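Local coordinates for protein catalase (Exiguobacterium oxidotolerans, PDB 2J2M) that breaks down hydrogen peroxide to water and oxygen as a haem-dependent catalase, acting as an assembly of four chains, at residues A[192-197]-A[214-219]; A[261-266]-A[282-287]; A[159-164]-A[449-454]. All blocks are in the same frame, centred on the assembly; numbering follows the deposited sequence.

Contact 1 (A[192-197]-A[214-219])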
loop_
_atom_site.group_PDB
_atom_site.type_symbol
_atom_site.label_atom_id
_atom_site.label_comp_id
_atom_site.label_asym_id
_atom_site.label_seq_id
_atom_site.Cartn_x
_atom_site.Cartn_y
_atom_site.Cartn_z
ATOM N N LYS A 192 22.952 26.569 -12.724
ATOM C CA LYS A 192 22.941 27.962 -13.156
ATOM C C LYS A 192 21.647 28.683 -12.793
ATOM O O LYS A 192 21.099 29.438 -13.591
ATOM C CB LYS A 192 23.224 28.047 -14.647
ATOM C CG LYS A 192 24.569 27.453 -15.005
ATOM C CD LYS A 192 24.983 27.776 -16.427
ATOM C CE LYS A 192 26.277 27.026 -16.754
ATOM N NZ LYS A 192 26.608 27.190 -18.190
ATOM N N MET A 193 21.185 28.450 -11.574
ATOM C CA MET A 193 19.970 29.063 -11.060
ATOM C C MET A 193 20.124 29.401 -9.587
ATOM O O MET A 193 20.971 28.838 -8.875
ATOM C CB MET A 193 18.777 28.118 -11.231
ATOM C CG MET A 193 18.682 27.032 -10.167
ATOM S SD MET A 193 17.414 25.841 -10.603
ATOM C CE MET A 193 17.481 24.728 -9.164
ATOM N N ARG A 194 19.278 30.311 -9.132
ATOM C CA ARG A 194 19.279 30.738 -7.741
ATOM C C ARG A 194 18.279 29.912 -6.935
ATOM O O ARG A 194 17.580 29.034 -7.492
ATOM C CB ARG A 194 18.966 32.251 -7.657
ATOM C CG ARG A 194 17.781 32.709 -8.529
ATOM C CD ARG A 194 17.061 33.895 -7.921
ATOM N NE ARG A 194 16.119 34.497 -8.875
ATOM C CZ ARG A 194 15.409 35.606 -8.651
ATOM N NH1 ARG A 194 14.599 36.072 -9.606
ATOM N NH2 ARG A 194 15.513 36.254 -7.481
ATOM N N GLY A 195 18.223 30.183 -5.623
ATOM C CA GLY A 195 17.248 29.560 -4.724
ATOM C C GLY A 195 16.609 30.613 -3.840
ATOM O O GLY A 195 17.228 31.651 -3.566
ATOM N N SER A 196 15.374 30.346 -3.388
ATOM C CA SER A 196 14.604 31.295 -2.598
ATOM C C SER A 196 13.715 30.552 -1.601
ATOM O O SER A 196 13.023 29.606 -1.983
ATOM C CB SER A 196 13.724 32.146 -3.523
ATOM O OG SER A 196 14.494 32.742 -4.544
ATOM N N SER A 197 13.731 30.950 -0.327
ATOM C CA SER A 197 12.792 30.332 0.630
ATOM C C SER A 197 11.357 30.658 0.245
ATOM O O SER A 197 10.427 29.909 0.563
ATOM C CB SER A 197 13.068 30.780 2.058
ATOM O OG SER A 197 13.062 32.184 2.157
ATOM N N LYS A 214 14.130 35.577 5.497
ATOM C CA LYS A 214 14.020 34.996 4.162
ATOM C C LYS A 214 15.420 34.418 3.854
ATOM O O LYS A 214 16.457 34.933 4.350
ATOM C CB LYS A 214 13.664 36.092 3.154
ATOM C CG LYS A 214 12.509 35.822 2.176
ATOM C CD LYS A 214 11.178 35.889 2.872
ATOM C CE LYS A 214 10.184 36.819 2.197
ATOM N NZ LYS A 214 9.623 36.500 0.852
ATOM N N LEU A 215 15.442 33.349 3.051
ATOM C CA LEU A 215 16.681 32.670 2.702
ATOM C C LEU A 215 16.919 32.760 1.218
ATOM O O LEU A 215 15.979 32.683 0.436
ATOM C CB LEU A 215 16.637 31.220 3.152
ATOM C CG LEU A 215 17.399 30.725 4.391
ATOM C CD1 LEU A 215 18.203 31.777 5.179
ATOM C CD2 LEU A 215 16.482 29.899 5.315
ATOM N N ARG A 216 18.189 32.860 0.847
ATOM C CA ARG A 216 18.612 33.264 -0.484
ATOM C C ARG A 216 19.853 32.464 -0.933
ATOM O O ARG A 216 20.896 32.524 -0.274
ATOM C CB ARG A 216 18.959 34.768 -0.435
ATOM C CG ARG A 216 18.061 35.700 -1.253
ATOM C CD ARG A 216 16.664 35.993 -0.701
ATOM N NE ARG A 216 15.858 36.110 -1.905
ATOM C CZ ARG A 216 14.980 37.048 -2.229
ATOM N NH1 ARG A 216 14.608 38.002 -1.398
ATOM N NH2 ARG A 216 14.411 36.959 -3.408
ATOM N N TRP A 217 19.738 31.699 -2.017
ATOM C CA TRP A 217 20.914 31.049 -2.627
ATOM C C TRP A 217 21.354 31.745 -3.916
ATOM O O TRP A 217 20.522 32.040 -4.777
ATOM C CB TRP A 217 20.653 29.577 -2.945
ATOM C CG TRP A 217 20.319 28.689 -1.781
ATOM C CD1 TRP A 217 19.062 28.346 -1.346
ATOM C CD2 TRP A 217 21.242 27.986 -0.932
ATOM N NE1 TRP A 217 19.153 27.486 -0.292
ATOM C CE2 TRP A 217 20.473 27.237 -0.017
ATOM C CE3 TRP A 217 22.637 27.902 -0.869
ATOM C CZ2 TRP A 217 21.054 26.427 0.974
ATOM C CZ3 TRP A 217 23.226 27.088 0.126
ATOM C CH2 TRP A 217 22.430 26.361 1.022
ATOM N N VAL A 218 22.661 31.995 -4.040
ATOM C CA VAL A 218 23.236 32.747 -5.161
ATOM C C VAL A 218 24.300 31.859 -5.795
ATOM O O VAL A 218 25.253 31.501 -5.124
ATOM C CB VAL A 218 23.864 34.133 -4.695
ATOM C CG1 VAL A 218 24.472 34.927 -5.897
ATOM C CG2 VAL A 218 22.825 35.034 -3.918
ATOM N N PRO A 219 24.139 31.478 -7.088
ATOM C CA PRO A 219 25.055 30.494 -7.659
ATOM C C PRO A 219 26.386 31.090 -8.063
ATOM O O PRO A 219 26.419 32.166 -8.665
ATOM C CB PRO A 219 24.313 30.006 -8.898
ATOM C CG PRO A 219 23.497 31.175 -9.336
ATOM C CD PRO A 219 23.117 31.911 -8.067
HETATM O O HOH W 1 16.341 34.754 -4.559
#

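Contact 2 (A[261-266]-A[282-287])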
loop_
_atom_site.group_PDB
_atom_site.type_symbol
_atom_site.label_atom_id
_atom_site.label_comp_id
_atom_site.label_asym_id
_atom_site.label_seq_id
_atom_site.Cartn_x
_atom_site.Cartn_y
_atom_site.Cartn_z
ATOM N N PHE A 261 22.466 33.516 1.758
ATOM C CA PHE A 261 22.275 34.786 2.395
ATOM C C PHE A 261 20.938 34.761 3.150
ATOM O O PHE A 261 20.041 33.937 2.868
ATOM C CB PHE A 261 22.251 35.928 1.370
ATOM C CG PHE A 261 23.553 36.156 0.634
ATOM C CD1 PHE A 261 24.385 37.213 0.987
ATOM C CD2 PHE A 261 23.919 35.344 -0.452
ATOM C CE1 PHE A 261 25.576 37.457 0.303
ATOM C CE2 PHE A 261 25.123 35.562 -1.149
ATOM C CZ PHE A 261 25.951 36.621 -0.771
ATOM N N VAL A 262 20.818 35.690 4.101
ATOM C CA VAL A 262 19.663 35.774 4.952
ATOM C C VAL A 262 19.156 37.208 4.962
ATOM O O VAL A 262 19.935 38.141 5.069
ATOM C CB VAL A 262 19.971 35.226 6.396
ATOM C CG1 VAL A 262 20.970 36.109 7.147
ATOM C CG2 VAL A 262 18.693 35.068 7.213
ATOM N N GLN A 263 17.847 37.370 4.821
ATOM C CA GLN A 263 17.184 38.658 5.046
ATOM C C GLN A 263 16.412 38.632 6.358
ATOM O O GLN A 263 15.674 37.685 6.650
ATOM C CB GLN A 263 16.251 39.010 3.885
ATOM C CG GLN A 263 16.980 39.406 2.610
ATOM C CD GLN A 263 16.033 39.507 1.452
ATOM O OE1 GLN A 263 15.470 38.511 1.017
ATOM N NE2 GLN A 263 15.826 40.717 0.956
ATOM N N VAL A 264 16.597 39.699 7.134
ATOM C CA VAL A 264 16.073 39.807 8.488
ATOM C C VAL A 264 15.154 41.024 8.653
ATOM O O VAL A 264 15.517 42.168 8.367
ATOM C CB VAL A 264 17.218 39.853 9.527
ATOM C CG1 VAL A 264 16.658 39.914 10.936
ATOM C CG2 VAL A 264 18.131 38.629 9.373
ATOM N N LEU A 265 13.957 40.729 9.132
ATOM C CA LEU A 265 12.900 41.689 9.304
ATOM C C LEU A 265 12.352 41.535 10.707
ATOM O O LEU A 265 11.820 40.478 11.059
ATOM C CB LEU A 265 11.776 41.427 8.292
ATOM C CG LEU A 265 10.508 42.279 8.480
ATOM C CD1 LEU A 265 10.743 43.787 8.195
ATOM C CD2 LEU A 265 9.382 41.728 7.619
ATOM N N ASP A 266 12.481 42.592 11.501
ATOM C CA ASP A 266 12.036 42.558 12.882
ATOM C C ASP A 266 10.503 42.500 12.924
ATOM O O ASP A 266 9.820 43.218 12.172
ATOM C CB ASP A 266 12.567 43.759 13.621
ATOM C CG ASP A 266 12.254 43.715 15.069
ATOM O OD1 ASP A 266 13.163 43.378 15.871
ATOM O OD2 ASP A 266 11.082 43.985 15.427
ATOM N N LYS A 282 4.598 37.954 -2.379
ATOM C CA LYS A 282 5.417 39.168 -2.183
ATOM C C LYS A 282 6.904 38.881 -2.006
ATOM O O LYS A 282 7.276 37.949 -1.323
ATOM C CB LYS A 282 4.907 39.994 -0.984
ATOM C CG LYS A 282 3.460 40.505 -1.138
ATOM C CD LYS A 282 3.294 41.407 -2.379
ATOM C CE LYS A 282 1.878 41.970 -2.541
ATOM N NZ LYS A 282 0.819 40.920 -2.735
ATOM N N ASP A 283 7.734 39.703 -2.639
ATOM C CA ASP A 283 9.189 39.630 -2.529
ATOM C C ASP A 283 9.713 40.685 -1.548
ATOM O O ASP A 283 9.002 41.658 -1.227
ATOM C CB ASP A 283 9.851 39.806 -3.899
ATOM C CG ASP A 283 11.295 39.347 -3.917
ATOM O OD1 ASP A 283 11.803 38.878 -2.869
ATOM O OD2 ASP A 283 11.944 39.430 -4.981
ATOM N N TRP A 284 10.930 40.445 -1.042
ATOM C CA TRP A 284 11.645 41.390 -0.186
ATOM C C TRP A 284 12.821 41.788 -1.000
ATOM O O TRP A 284 13.805 41.040 -1.071
ATOM C CB TRP A 284 12.192 40.753 1.088
ATOM C CG TRP A 284 11.212 40.305 2.091
ATOM C CD1 TRP A 284 9.846 40.270 1.975
ATOM C CD2 TRP A 284 11.521 39.782 3.377
ATOM N NE1 TRP A 284 9.285 39.751 3.129
ATOM C CE2 TRP A 284 10.293 39.454 4.008
ATOM C CE3 TRP A 284 12.719 39.587 4.086
ATOM C CZ2 TRP A 284 10.235 38.915 5.293
ATOM C CZ3 TRP A 284 12.659 39.046 5.363
ATOM C CH2 TRP A 284 11.425 38.713 5.948
ATOM N N PHE A 285 12.718 42.949 -1.624
ATOM C CA PHE A 285 13.761 43.431 -2.512
ATOM C C PHE A 285 15.050 43.632 -1.728
ATOM O O PHE A 285 15.007 44.083 -0.588
ATOM C CB PHE A 285 13.315 44.721 -3.196
ATOM C CG PHE A 285 12.090 44.564 -4.060
ATOM C CD1 PHE A 285 10.994 45.406 -3.895
ATOM C CD2 PHE A 285 12.034 43.589 -5.063
ATOM C CE1 PHE A 285 9.851 45.295 -4.735
ATOM C CE2 PHE A 285 10.894 43.458 -5.878
ATOM C CZ PHE A 285 9.803 44.319 -5.713
ATOM N N GLU A 286 16.181 43.255 -2.332
ATOM C CA GLU A 286 17.487 43.380 -1.673
ATOM C C GLU A 286 17.722 44.840 -1.317
ATOM O O GLU A 286 18.392 45.154 -0.323
ATOM C CB GLU A 286 18.625 42.846 -2.556
ATOM C CG GLU A 286 20.008 43.043 -1.919
ATOM C CD GLU A 286 21.125 42.273 -2.610
ATOM O OE1 GLU A 286 20.935 41.820 -3.755
ATOM O OE2 GLU A 286 22.206 42.135 -2.005
ATOM N N ASP A 287 17.134 45.701 -2.148
ATOM C CA ASP A 287 17.075 47.146 -1.987
ATOM C C ASP A 287 16.453 47.564 -0.667
ATOM O O ASP A 287 16.867 48.559 -0.059
ATOM C CB ASP A 287 16.198 47.744 -3.104
ATOM C CG ASP A 287 17.008 48.287 -4.244
ATOM O OD1 ASP A 287 16.593 48.093 -5.413
ATOM O OD2 ASP A 287 18.079 48.899 -3.989
#

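Contact 3 (A[159-164]-A[449-454])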
loop_
_atom_site.group_PDB
_atom_site.type_symbol
_atom_site.label_atom_id
_atom_site.label_comp_id
_atom_site.label_asym_id
_atom_site.label_seq_id
_atom_site.Cartn_x
_atom_site.Cartn_y
_atom_site.Cartn_z
ATOM N N ASP A 159 -2.630 22.702 -20.901
ATOM C CA ASP A 159 -3.387 23.633 -21.738
ATOM C C ASP A 159 -3.484 24.973 -21.027
ATOM O O ASP A 159 -4.092 25.058 -19.974
ATOM C CB ASP A 159 -4.772 23.056 -22.104
ATOM C CG ASP A 159 -5.635 24.027 -22.933
ATOM O OD1 ASP A 159 -6.774 23.630 -23.298
ATOM O OD2 ASP A 159 -5.200 25.178 -23.227
ATOM N N PRO A 160 -2.858 26.018 -21.604
ATOM C CA PRO A 160 -2.882 27.364 -21.066
ATOM C C PRO A 160 -4.287 27.910 -20.896
ATOM O O PRO A 160 -4.528 28.735 -20.019
ATOM C CB PRO A 160 -2.110 28.178 -22.124
ATOM C CG PRO A 160 -1.164 27.181 -22.729
ATOM C CD PRO A 160 -2.049 25.953 -22.849
ATOM N N ASP A 161 -5.213 27.474 -21.735
ATOM C CA ASP A 161 -6.605 27.886 -21.573
ATOM C C ASP A 161 -7.103 27.538 -20.169
ATOM O O ASP A 161 -7.911 28.278 -19.592
ATOM C CB ASP A 161 -7.485 27.226 -22.632
ATOM C CG ASP A 161 -8.900 27.728 -22.598
ATOM O OD1 ASP A 161 -9.161 28.821 -23.150
ATOM O OD2 ASP A 161 -9.755 27.022 -22.014
ATOM N N ARG A 162 -6.603 26.426 -19.623
ATOM C CA ARG A 162 -7.004 25.955 -18.302
ATOM C C ARG A 162 -6.316 26.721 -17.137
ATOM O O ARG A 162 -6.984 27.185 -16.214
ATOM C CB ARG A 162 -6.784 24.440 -18.188
ATOM C CG ARG A 162 -7.432 23.602 -19.313
ATOM C CD ARG A 162 -7.227 22.088 -19.134
ATOM N NE ARG A 162 -7.987 21.584 -17.977
ATOM C CZ ARG A 162 -7.467 21.376 -16.763
ATOM N NH1 ARG A 162 -6.173 21.605 -16.527
ATOM N NH2 ARG A 162 -8.244 20.926 -15.784
ATOM N N TYR A 163 -4.989 26.863 -17.193
ATOM C CA TYR A 163 -4.264 27.565 -16.144
ATOM C C TYR A 163 -4.403 29.097 -16.121
ATOM O O TYR A 163 -4.445 29.698 -15.044
ATOM C CB TYR A 163 -2.799 27.098 -16.024
ATOM C CG TYR A 163 -1.835 27.312 -17.190
ATOM C CD1 TYR A 163 -1.381 28.586 -17.523
ATOM C CD2 TYR A 163 -1.282 26.229 -17.869
ATOM C CE1 TYR A 163 -0.436 28.786 -18.539
ATOM C CE2 TYR A 163 -0.326 26.418 -18.895
ATOM C CZ TYR A 163 0.089 27.700 -19.212
ATOM O OH TYR A 163 1.006 27.927 -20.219
ATOM N N TRP A 164 -4.482 29.717 -17.294
ATOM C CA TRP A 164 -4.815 31.140 -17.380
ATOM C C TRP A 164 -6.206 31.464 -16.822
ATOM O O TRP A 164 -6.392 32.554 -16.281
ATOM C CB TRP A 164 -4.654 31.664 -18.799
ATOM C CG TRP A 164 -3.235 32.013 -19.111
ATOM C CD1 TRP A 164 -2.372 31.331 -19.933
ATOM C CD2 TRP A 164 -2.504 33.112 -18.580
ATOM N NE1 TRP A 164 -1.146 31.946 -19.936
ATOM C CE2 TRP A 164 -1.201 33.041 -19.110
ATOM C CE3 TRP A 164 -2.827 34.164 -17.711
ATOM C CZ2 TRP A 164 -0.224 33.992 -18.807
ATOM C CZ3 TRP A 164 -1.853 35.097 -17.401
ATOM C CH2 TRP A 164 -0.568 35.001 -17.946
ATOM N N GLN A 449 -2.665 31.073 -27.004
ATOM C CA GLN A 449 -3.171 29.705 -26.865
ATOM C C GLN A 449 -4.437 29.586 -26.008
ATOM O O GLN A 449 -5.021 28.501 -25.927
ATOM C CB GLN A 449 -2.080 28.798 -26.292
ATOM C CG GLN A 449 -0.929 28.515 -27.228
ATOM C CD GLN A 449 0.225 27.824 -26.507
ATOM O OE1 GLN A 449 0.203 26.598 -26.259
ATOM N NE2 GLN A 449 1.242 28.609 -26.162
ATOM N N VAL A 450 -4.840 30.680 -25.357
ATOM C CA VAL A 450 -6.101 30.747 -24.608
ATOM C C VAL A 450 -7.264 30.879 -25.615
ATOM O O VAL A 450 -7.133 31.590 -26.611
ATOM C CB VAL A 450 -6.114 31.907 -23.528
ATOM C CG1 VAL A 450 -7.454 31.967 -22.774
ATOM C CG2 VAL A 450 -4.970 31.753 -22.514
ATOM N N ARG A 451 -8.378 30.187 -25.365
ATOM C CA ARG A 451 -9.464 30.067 -26.358
ATOM C C ARG A 451 -10.746 30.744 -25.868
ATOM O O ARG A 451 -11.798 30.650 -26.499
ATOM C CB ARG A 451 -9.729 28.587 -26.721
ATOM C CG ARG A 451 -8.494 27.847 -27.299
ATOM C CD ARG A 451 -8.756 26.353 -27.644
ATOM N NE ARG A 451 -9.204 25.556 -26.492
ATOM C CZ ARG A 451 -8.395 25.010 -25.581
ATOM N NH1 ARG A 451 -7.078 25.160 -25.675
ATOM N NH2 ARG A 451 -8.902 24.298 -24.575
ATOM N N HIS A 452 -10.647 31.417 -24.727
ATOM C CA HIS A 452 -11.775 32.108 -24.148
ATOM C C HIS A 452 -11.390 33.562 -24.014
ATOM O O HIS A 452 -10.472 33.905 -23.263
ATOM C CB HIS A 452 -12.142 31.500 -22.794
ATOM C CG HIS A 452 -12.857 30.186 -22.897
ATOM N ND1 HIS A 452 -12.200 28.994 -23.134
ATOM C CD2 HIS A 452 -14.172 29.876 -22.791
ATOM C CE1 HIS A 452 -13.081 28.009 -23.174
ATOM N NE2 HIS A 452 -14.286 28.518 -22.973
ATOM N N GLU A 453 -12.099 34.414 -24.757
ATOM C CA GLU A 453 -11.806 35.847 -24.811
ATOM C C GLU A 453 -11.793 36.539 -23.429
ATOM O O GLU A 453 -10.861 37.285 -23.116
ATOM C CB GLU A 453 -12.770 36.564 -25.768
ATOM C CG GLU A 453 -12.266 37.946 -26.197
ATOM C CD GLU A 453 -13.310 38.779 -26.982
ATOM O OE1 GLU A 453 -14.385 38.216 -27.361
ATOM O OE2 GLU A 453 -13.034 40.001 -27.206
ATOM N N ASN A 454 -12.808 36.284 -22.611
ATOM C CA ASN A 454 -12.879 36.897 -21.281
ATOM C C ASN A 454 -11.608 36.663 -20.427
ATOM O O ASN A 454 -11.141 37.573 -19.726
ATOM C CB ASN A 454 -14.131 36.434 -20.540
ATOM C CG ASN A 454 -14.431 37.286 -19.320
ATOM O OD1 ASN A 454 -14.158 36.878 -18.181
ATOM N ND2 ASN A 454 -14.989 38.483 -19.545
#

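Contact 1 (A[192-197]-A[214-219])
Main-chain hydrogen bonds carry most of this contact. Gly195 and Trp217 form an antiparallel hydrogen-bonded pair: Gly195 N donates to Trp217 O at 3.1 Å and Trp217 N to Gly195 O at 2.9 Å. Both are nearly straight, yet each N-H comes from above the carbonyl plane of its acceptor. One step on, Ser196 faces Arg216 as a non-hydrogen-bonded pair, and Ser197 N then donates to Leu215 O at 2.9 Å. The next bond is made by a side chain. Ser197 OG, set between its own backbone N and carbonyl carbon (chi1 55°), accepts from Leu215 N at 2.8 Å and 172°, taking the place a carbonyl would hold in a longer strand pair.

The short strand 195-196 thus borders strand 210-219 in the antiparallel sheet of the catalase beta-barrel, and the Ser196 side chain lies about 7 Å from a bound haem.

Apolar packing occupies the face bearing Trp217. The indole's CD1 edge lies 4.0 Å from Gly195 CA, so close that a beta-carbon on the glycine would collide with it; Phe113 stacks on the indole and Phe126 meets it edge-to-face.

Polar side chains gather on the face of Ser196 and Arg216. One water donates to Ser196 OG and accepts from Arg216 NE, which meets it in the guanidinium plane at 3.0 Å; its bond from Arg194 NH2 is weak. The two arginines bring like charges close, NH2 of Arg194 to NH2 of Arg216 being 4.3 Å, a repulsion probably offset by the salt bridges of Arg194 with Glu184 and of Arg216 with Asp283. Arg216 NH1 also bonds Gln263 OE1, and Ser196 OG is bonded to Asn130 O.

Contact 2 (A[261-266]-A[282-287])
Gln263 and Trp284 make the first shell, their side chains sliding past each other in opposite directions. Gln263 NE2 donates to Trp284 O at 2.9 Å and 172°; the acceptor lies in the amide plane, whereas the donor stands 52° out of the plane of the carbonyl it meets. Lower down the glutamine, CB packs 3.6 Å from Trp284 CE3. The amide and indole planes are 65° apart, so they do not stack. Leu265, two residues along the same strand, crosses the indole obliquely: its CB touches Trp284 CH2 at 3.6 Å and its CD2 approaches Trp284 CZ2 at 3.7 Å. Gln263 O lies at the ring edge, 3.5 Å from Trp284 CZ3.

The second shell fixes the rotation of the amide. Gln263 OE1 accepts from Arg216 NH1, and NE2 also bonds Ile289 O, so both ends of the group are committed. An alanine at Gln263 would remove the amide, and would probably leave Trp284 O less firmly held and Arg216 without one of its acceptors. Trp284 N makes a weak bond to Asp283 OD1, an oxygen that also forms a salt bridge with Arg216, and Lys214 sits against the indole in a cation-pi contact.

The arrangement pins an irregular loop to a barrel strand by one buried tryptophan. Strand 257-265 runs between strands 210-219 and 292-302, and the loop of 282-287 connects it to the latter; on this loop Phe285 packs against helix 422-430.

Contact 3 (A[159-164]-A[449-454])
The guanidinium of Arg451 has Asp161 CB over one face, 3.4 Å above the plane and offset toward the rim, and the carboxylate of Asp159 at its edge. The ring of His452 meets Asp161 OD1 at its edge, and the Tyr163 ring carries Pro160 CA over the centre of one face. Asp159 is the N-cap of helix 160-169: its OD2 accepts from Asp161 N at 2.7 Å. A salt-bridge network joins this helix start to residues 449-452, which lead into helix 453-466 in the C-terminal helical region of the catalase. Its strong leg is Asp159 with Arg451; the leg from Asp161 to Arg451 is long and acts through charge alone, no N-H pointing at the oxygen.

Asp159 and Arg451 meet tip to tip. The arginine grips end-on, NH2 and NH1 both donating to Asp159 OD1 at 2.6 and 2.8 Å, with the oxygen almost exactly in the guanidinium plane; NH1 adds a weak bond to OD2. The carboxylate, already bound to a helix N-H, is likely to stay ionised.

Apolar contact is made by Val450, whose CG2 reaches Trp164 CD1 at 3.7 Å, while the indole NH of Trp164 bonds Asp446 in helix 433-447. Asp161 OD2 forms a salt bridge with Arg387 of a second subunit, which ties the joint to the tetramer.

CG of Asp161 lies anti to the backbone N (chi1 -174°), and this brings the carboxylate to residues 451 and 452. There Asp161 OD1 accepts two hydrogen bonds on separate lone pairs, from His452 ND1 on the syn side at 3.0 Å and from Arg451 N on the anti side at 2.7 Å.

Contacts 1 and 2 form one continuous region, their centres 12 Å apart, because strands 210-219 and 257-265 are neighbours in the barrel sheet. Arg216 and Lys214 of contact 1 bridge them, and Arg216 O lies 2.8 Å from Phe261 N, a probable hydrogen bond between the strands. Along the chain contact 1 closes before contact 2 opens, and both fall between the two halves of contact 3, whose segments are 285 residues apart at their closest ends. Contact 3 lies 32 and 34 Å from the other two, centre to centre, and touches neither. Contacts 1 and 2 each join segments close in sequence, whereas contact 3 brings the C-terminal helices back against helix 160-169, where a second subunit also reaches.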